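PDB 3QLI: coenzyme A transferase from Yersinia pestis, which binds coenzyme A and probably transfers it from an acyl-CoA to a carboxylate such as acetate. Local coordinates for residues L134-I139 with S166-R171; I141-H146 with R175-V180; A244-V249 with V265-L270. All blocks are in the same frame, centred on the assembly; numbering follows the deposited sequence.

Contact 1: L134-I139 with S166-R171; sequences LLAEEI and SSRIAR
A136 and I169 mark the closest approach of two helices, 131-139 and 166-172, whose CA atoms come within 6.1 Å there. The short axes pass 9.5 Å apart with their N-to-C directions 49° off parallel. Both helices lie against the parallel, Rossmann-like sheet of the N-terminal half, each running on into one of its neighbouring strands, 143-148 or 175-180. In helix 134-139 the last turn is of the wider pi type, closed by I139 N bonding to L134 O. On the inner side I169 does the apolar work through one methyl group. Its chi1 of -56° puts CG1 beside the backbone N, and the bend at chi2 (-50°) brings CD1 to 3.6 Å from L135 CB and 3.7 Å from A136 CB, while CG2 is left to pack on F144 of strand 143-148. Toward solvent the chemistry turns ionic. The R168 chain, bent at chi2, crosses that of E137 at about a right angle. One guanidinium face takes A136 CB near its rim, 3.4 Å above the plane. At the edge of the group NH2 donates to E137 OE2, a nearly straight salt-bridge bond of 3.0 Å lying in the guanidinium plane and meeting the anti lone pair of the oxygen. NE is held separately by S172 OG. A water closes the edge, donating to E137 OE2 and accepting from R168 NH1 at 3.1 Å.

Contact 2: I141-H146 with R175-V180; sequences IDTFMH and RFIVEV
F144 and F176 sit on neighbouring parallel strands, 143-148 and 175-180, the fourth and fifth across the six-stranded Rossmann-like sheet of the N-terminal half. T143 to H146 pair in order with R175 to V178. The straightest of the backbone bonds between them is I177 N to F144 O, 174° at the hydrogen. One bond, H146 N to I177 O, is weak, but E179 N to H146 O follows it at 3.1 Å. On the face shared by the two phenylalanines, both side chains leave with CG anti to the backbone N and lie side by side. Their planes are 27° apart but slid so far that the rings barely overlap, and F176 CE1 comes to the edge of the F144 ring, 3.6 Å from CD2. H146 CB also comes to the edge of the F176 ring, in its plane, and V178 CG1 lies over one face of it. Helix 166-172 packs on this face through S166, I169 and A170. On the other face M145 and I177 pack on L54 of helix 52-63, and T143 on L42. The exposed end is different: R175 carries its guanidinium away from the strand pair to a salt bridge with D200, and D142 turns instead to R174. There the backbone bond R175 N to D142 O is bent, 136° at the hydrogen. Back on the buried side, I177 CD1 touches both T143 CG2, at 3.7 Å, and M145 SD, at 4.1 Å.

Contact 3: A244-V249 with V265-L270; sequences ALPNLV and VLNPGL
P246 and N247, in the first turn of helix 244-252, meet the start of helix 268-276 at N267 and G269, a contact built around an asparagine N-cap. The innermost shell is small. P246 CB rests 3.7 Å from N267 ND2, and N247 OD1 comes to 3.4 Å from G269 N. G269, with no side chain, lets the backbones close to 4.5 Å between its CA and that of N247. In N247 the first torsion sets CG beside the backbone N, and the second, near zero, then turns OD1 toward G269. One shell out, the N267 side chain is fixed by its own helix. Its CG lies between the backbone N and the carbonyl carbon (chi1 66°), OD1 accepts from L270 N, and ND2 makes a weak hydrogen bond to G241 O. Further out, strand 237-240 supports both sides, M240 touching P246 as well as N267, and P268 packs on M302 of helix 300-306. The arrangement borders a coenzyme A site: A244, in the first helix, is a coenzyme A-binding residue, and V242, another, touches the N267 side chain. The cap itself is the bond from L270 N to N267 OD1, 2.8 Å long with 160° at the hydrogen, its donor tilted 33° from the amide carbonyl plane.

Overall arrangement
Contacts 1 and 2 belong to one layered unit. Each joins the same two chain regions, contact 1 through the helices and contact 2 through the strands that follow them, and they touch where S166 and A170 meet H146, F144 and F176. Contact 2 is the buried core, held by regular backbone bonds and apolar side chains; contact 1, only partly buried, adds an ionic pair at its solvent side. Contact 3 stands apart on the opposite side of the chain's centre, its centre about 29 Å from that of contact 1. It is the smallest in buried surface, relies on close helix-start packing rather than charge or sheet pairing, and alone contains a coenzyme A-binding residue.

Contact 1: L134-I139 with S166-R171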
# COMPACT_ATOMS: atom_id res chain seq x y z
N LEU A 134 -1.60 13.27 -10.29
CA LEU A 134 -2.58 13.97 -9.48
C LEU A 134 -2.52 15.47 -9.72
O LEU A 134 -3.55 16.12 -9.91
CB LEU A 134 -2.40 13.65 -7.99
CG LEU A 134 -3.58 13.93 -7.04
CD1 LEU A 134 -4.66 12.88 -7.16
CD2 LEU A 134 -3.05 13.97 -5.63
N LEU A 135 -1.31 16.04 -9.74
CA LEU A 135 -1.19 17.47 -9.99
C LEU A 135 -1.65 17.86 -11.40
O LEU A 135 -2.35 18.85 -11.60
CB LEU A 135 0.26 17.93 -9.75
CG LEU A 135 0.64 17.95 -8.28
CD1 LEU A 135 2.16 17.95 -8.09
CD2 LEU A 135 0.01 19.16 -7.59
N ALA A 136 -1.26 17.05 -12.37
CA ALA A 136 -1.51 17.40 -13.77
C ALA A 136 -2.96 17.18 -14.14
O ALA A 136 -3.52 17.89 -14.98
CB ALA A 136 -0.60 16.59 -14.67
N GLU A 137 -3.58 16.18 -13.52
CA GLU A 137 -4.88 15.70 -14.00
C GLU A 137 -6.05 15.97 -13.06
O GLU A 137 -6.95 16.70 -13.42
CB GLU A 137 -4.80 14.21 -14.39
CG GLU A 137 -3.94 14.00 -15.64
CD GLU A 137 -3.75 12.54 -16.03
OE1 GLU A 137 -4.56 11.68 -15.62
OE2 GLU A 137 -2.77 12.26 -16.75
N GLU A 138 -6.04 15.41 -11.85
CA GLU A 138 -7.17 15.67 -10.96
C GLU A 138 -7.20 17.11 -10.49
O GLU A 138 -8.26 17.73 -10.45
CB GLU A 138 -7.16 14.73 -9.75
CG GLU A 138 -7.84 13.38 -10.02
CD GLU A 138 -6.85 12.35 -10.49
OE1 GLU A 138 -5.75 12.73 -10.95
OE2 GLU A 138 -7.17 11.15 -10.42
N ILE A 139 -6.04 17.65 -10.15
CA ILE A 139 -5.98 19.00 -9.61
C ILE A 139 -5.86 20.04 -10.72
O ILE A 139 -6.68 20.96 -10.82
CB ILE A 139 -4.80 19.14 -8.63
CG1 ILE A 139 -5.05 18.24 -7.40
CG2 ILE A 139 -4.59 20.61 -8.24
CD1 ILE A 139 -3.80 18.00 -6.54
N SER A 166 8.07 17.32 -10.83
CA SER A 166 8.45 18.55 -11.53
C SER A 166 8.62 18.36 -13.04
O SER A 166 8.20 19.21 -13.82
CB SER A 166 9.72 19.14 -10.93
OG SER A 166 9.49 19.63 -9.62
N SER A 167 9.24 17.26 -13.44
CA SER A 167 9.45 17.01 -14.87
C SER A 167 8.15 16.84 -15.65
O SER A 167 8.08 17.16 -16.85
CB SER A 167 10.38 15.81 -15.09
OG SER A 167 9.82 14.62 -14.56
N ARG A 168 7.11 16.34 -14.99
CA ARG A 168 5.78 16.27 -15.61
C ARG A 168 5.06 17.63 -15.60
O ARG A 168 4.51 18.06 -16.62
CB ARG A 168 4.91 15.24 -14.88
CG ARG A 168 3.42 15.27 -15.26
CD ARG A 168 3.20 14.83 -16.70
NE ARG A 168 1.78 14.87 -17.08
CZ ARG A 168 0.90 13.90 -16.82
NH1 ARG A 168 1.27 12.81 -16.16
NH2 ARG A 168 -0.37 14.04 -17.22
N ILE A 169 5.05 18.28 -14.45
CA ILE A 169 4.23 19.48 -14.31
C ILE A 169 4.83 20.65 -15.08
O ILE A 169 4.09 21.54 -15.50
CB ILE A 169 4.00 19.86 -12.84
CG1 ILE A 169 3.38 18.68 -12.08
CG2 ILE A 169 3.10 21.11 -12.74
CD1 ILE A 169 2.15 18.10 -12.79
N ALA A 170 6.15 20.65 -15.26
CA ALA A 170 6.81 21.68 -16.09
C ALA A 170 6.24 21.67 -17.49
O ALA A 170 6.14 22.71 -18.16
CB ALA A 170 8.33 21.48 -16.12
N ARG A 171 5.84 20.48 -17.94
CA ARG A 171 5.28 20.28 -19.27
C ARG A 171 3.76 20.37 -19.27
O ARG A 171 3.17 20.92 -20.20
CB ARG A 171 5.75 18.94 -19.85
CG ARG A 171 7.28 18.90 -20.03
CD ARG A 171 7.81 17.51 -20.23
NE ARG A 171 9.18 17.55 -20.76
CZ ARG A 171 10.28 17.68 -20.03
NH1 ARG A 171 10.21 17.80 -18.69
NH2 ARG A 171 11.47 17.70 -20.63
O HOH W 1 -0.53 10.30 -16.15

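Contact 2: I141-H146 with R175-V180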
# COMPACT_ATOMS: atom_id res chain seq x y z
N ILE A 141 -2.71 22.26 -12.92
CA ILE A 141 -1.80 23.33 -12.53
C ILE A 141 -1.75 24.40 -13.61
O ILE A 141 -1.46 24.12 -14.77
CB ILE A 141 -0.38 22.78 -12.25
CG1 ILE A 141 -0.40 21.78 -11.09
CG2 ILE A 141 0.62 23.95 -12.01
CD1 ILE A 141 -0.92 22.35 -9.75
N ASP A 142 -2.06 25.63 -13.22
CA ASP A 142 -2.04 26.73 -14.18
C ASP A 142 -0.64 27.31 -14.37
O ASP A 142 -0.24 27.65 -15.49
CB ASP A 142 -3.05 27.80 -13.75
CG ASP A 142 -4.45 27.22 -13.61
OD1 ASP A 142 -5.06 26.95 -14.66
OD2 ASP A 142 -4.93 27.02 -12.47
N THR A 143 0.11 27.42 -13.28
CA THR A 143 1.47 27.95 -13.33
C THR A 143 2.40 27.07 -12.53
O THR A 143 2.09 26.69 -11.39
CB THR A 143 1.56 29.38 -12.73
OG1 THR A 143 0.66 30.25 -13.42
CG2 THR A 143 2.99 29.93 -12.89
N PHE A 144 3.54 26.73 -13.13
CA PHE A 144 4.59 25.99 -12.44
C PHE A 144 5.89 26.81 -12.44
O PHE A 144 6.25 27.38 -13.48
CB PHE A 144 4.81 24.62 -13.09
CG PHE A 144 5.69 23.72 -12.28
CD1 PHE A 144 5.25 23.23 -11.05
CD2 PHE A 144 6.96 23.36 -12.73
CE1 PHE A 144 6.05 22.40 -10.29
CE2 PHE A 144 7.78 22.53 -11.95
CZ PHE A 144 7.33 22.05 -10.74
N MET A 145 6.56 26.89 -11.29
CA MET A 145 7.81 27.64 -11.17
C MET A 145 8.89 26.74 -10.57
O MET A 145 8.64 26.02 -9.60
CB MET A 145 7.61 28.90 -10.29
CG MET A 145 6.32 29.66 -10.65
SD MET A 145 6.29 31.41 -10.14
CE MET A 145 6.38 31.18 -8.37
N HIS A 146 10.10 26.78 -11.13
CA HIS A 146 11.18 25.87 -10.72
C HIS A 146 12.52 26.56 -11.04
O HIS A 146 12.66 27.19 -12.10
CB HIS A 146 11.04 24.56 -11.50
CG HIS A 146 11.74 23.37 -10.90
ND1 HIS A 146 13.12 23.20 -10.95
CD2 HIS A 146 11.25 22.24 -10.34
CE1 HIS A 146 13.44 22.04 -10.39
NE2 HIS A 146 12.33 21.44 -10.01
N ARG A 175 1.40 27.36 -17.88
CA ARG A 175 2.59 28.22 -18.00
C ARG A 175 3.73 27.67 -17.13
O ARG A 175 3.52 27.21 -16.00
CB ARG A 175 2.28 29.68 -17.60
CG ARG A 175 1.27 30.39 -18.48
CD ARG A 175 1.83 30.66 -19.89
NE ARG A 175 0.99 31.60 -20.63
CZ ARG A 175 1.16 31.89 -21.92
NH1 ARG A 175 2.13 31.31 -22.62
NH2 ARG A 175 0.35 32.77 -22.51
N PHE A 176 4.95 27.74 -17.65
CA PHE A 176 6.14 27.29 -16.93
C PHE A 176 7.13 28.44 -16.85
O PHE A 176 7.56 28.97 -17.88
CB PHE A 176 6.76 26.09 -17.67
CG PHE A 176 8.00 25.55 -17.02
CD1 PHE A 176 8.13 25.49 -15.64
CD2 PHE A 176 9.04 25.07 -17.81
CE1 PHE A 176 9.27 24.96 -15.05
CE2 PHE A 176 10.20 24.55 -17.22
CZ PHE A 176 10.30 24.49 -15.84
N ILE A 177 7.46 28.85 -15.63
CA ILE A 177 8.35 29.99 -15.40
C ILE A 177 9.61 29.48 -14.72
O ILE A 177 9.52 28.83 -13.67
CB ILE A 177 7.70 31.02 -14.45
CG1 ILE A 177 6.30 31.38 -14.95
CG2 ILE A 177 8.60 32.25 -14.29
CD1 ILE A 177 5.56 32.37 -14.03
N VAL A 178 10.78 29.76 -15.29
CA VAL A 178 12.02 29.27 -14.68
C VAL A 178 12.85 30.38 -14.05
O VAL A 178 12.82 31.53 -14.48
CB VAL A 178 12.90 28.51 -15.69
CG1 VAL A 178 12.11 27.39 -16.35
CG2 VAL A 178 13.46 29.46 -16.72
N GLU A 179 13.58 30.01 -13.01
CA GLU A 179 14.55 30.89 -12.39
C GLU A 179 15.93 30.26 -12.60
O GLU A 179 16.27 29.25 -11.98
CB GLU A 179 14.23 31.04 -10.91
CG GLU A 179 15.24 31.89 -10.13
CD GLU A 179 14.64 32.42 -8.83
OE1 GLU A 179 13.41 32.66 -8.81
OE2 GLU A 179 15.39 32.60 -7.84
N VAL A 180 16.69 30.85 -13.51
CA VAL A 180 18.02 30.39 -13.85
C VAL A 180 18.98 30.71 -12.70
O VAL A 180 18.99 31.83 -12.16
CB VAL A 180 18.52 31.06 -15.16
CG1 VAL A 180 20.04 30.87 -15.34
CG2 VAL A 180 17.75 30.52 -16.36

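Contact 3: A244-V249 with V265-L270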
# COMPACT_ATOMS: atom_id res chain seq x y z
N ALA A 244 21.94 12.25 9.96
CA ALA A 244 23.20 11.73 10.51
C ALA A 244 23.26 10.20 10.41
O ALA A 244 24.32 9.64 10.13
CB ALA A 244 23.38 12.18 11.96
N LEU A 245 22.13 9.53 10.62
CA LEU A 245 22.12 8.07 10.61
C LEU A 245 22.51 7.50 9.24
O LEU A 245 23.49 6.76 9.12
CB LEU A 245 20.78 7.51 11.09
CG LEU A 245 20.63 5.98 11.12
CD1 LEU A 245 21.83 5.28 11.79
CD2 LEU A 245 19.30 5.58 11.78
N PRO A 246 21.76 7.85 8.19
CA PRO A 246 22.18 7.43 6.84
C PRO A 246 23.64 7.80 6.52
O PRO A 246 24.35 6.98 5.93
CB PRO A 246 21.20 8.16 5.91
CG PRO A 246 20.36 9.06 6.79
CD PRO A 246 20.42 8.47 8.17
N ASN A 247 24.08 8.99 6.88
CA ASN A 247 25.48 9.34 6.68
C ASN A 247 26.42 8.34 7.37
O ASN A 247 27.46 7.96 6.82
CB ASN A 247 25.77 10.76 7.17
CG ASN A 247 25.18 11.82 6.25
OD1 ASN A 247 24.53 11.51 5.24
ND2 ASN A 247 25.38 13.09 6.60
N LEU A 248 26.04 7.92 8.57
CA LEU A 248 26.86 6.98 9.34
C LEU A 248 26.82 5.60 8.72
O LEU A 248 27.83 4.89 8.70
CB LEU A 248 26.36 6.89 10.79
CG LEU A 248 27.23 7.48 11.89
CD1 LEU A 248 27.44 8.97 11.67
CD2 LEU A 248 26.60 7.23 13.25
N VAL A 249 25.64 5.19 8.26
CA VAL A 249 25.51 3.92 7.57
C VAL A 249 26.43 3.90 6.35
O VAL A 249 27.23 2.99 6.17
CB VAL A 249 24.06 3.65 7.16
CG1 VAL A 249 23.96 2.41 6.28
CG2 VAL A 249 23.18 3.51 8.40
N VAL A 265 15.24 10.09 -2.37
CA VAL A 265 16.10 11.25 -2.19
C VAL A 265 17.59 10.88 -2.26
O VAL A 265 18.04 9.90 -1.64
CB VAL A 265 15.82 11.99 -0.84
CG1 VAL A 265 16.21 11.12 0.32
CG2 VAL A 265 16.61 13.31 -0.76
N LEU A 266 18.34 11.66 -3.03
CA LEU A 266 19.80 11.50 -3.08
C LEU A 266 20.41 12.41 -2.01
O LEU A 266 20.13 13.61 -1.98
CB LEU A 266 20.36 11.86 -4.45
CG LEU A 266 21.85 11.63 -4.70
CD1 LEU A 266 22.19 10.13 -4.64
CD2 LEU A 266 22.26 12.20 -6.06
N ASN A 267 21.21 11.81 -1.13
CA ASN A 267 21.78 12.51 0.03
C ASN A 267 23.31 12.50 0.00
O ASN A 267 23.92 11.75 -0.77
CB ASN A 267 21.28 11.89 1.34
CG ASN A 267 21.77 10.46 1.54
OD1 ASN A 267 22.50 9.93 0.72
ND2 ASN A 267 21.37 9.85 2.66
N PRO A 268 23.95 13.33 0.83
CA PRO A 268 25.41 13.39 0.83
C PRO A 268 26.11 12.05 1.12
O PRO A 268 27.17 11.78 0.56
CB PRO A 268 25.72 14.41 1.93
CG PRO A 268 24.51 15.36 1.87
CD PRO A 268 23.34 14.43 1.62
N GLY A 269 25.52 11.22 1.97
CA GLY A 269 26.09 9.91 2.26
C GLY A 269 26.18 9.02 1.04
O GLY A 269 27.21 8.39 0.78
N LEU A 270 25.09 8.96 0.27
CA LEU A 270 25.07 8.14 -0.93
C LEU A 270 26.06 8.67 -1.95
O LEU A 270 26.73 7.91 -2.65
CB LEU A 270 23.66 8.08 -1.55
CG LEU A 270 22.66 7.17 -0.83
CD1 LEU A 270 21.29 7.22 -1.49
CD2 LEU A 270 23.20 5.72 -0.76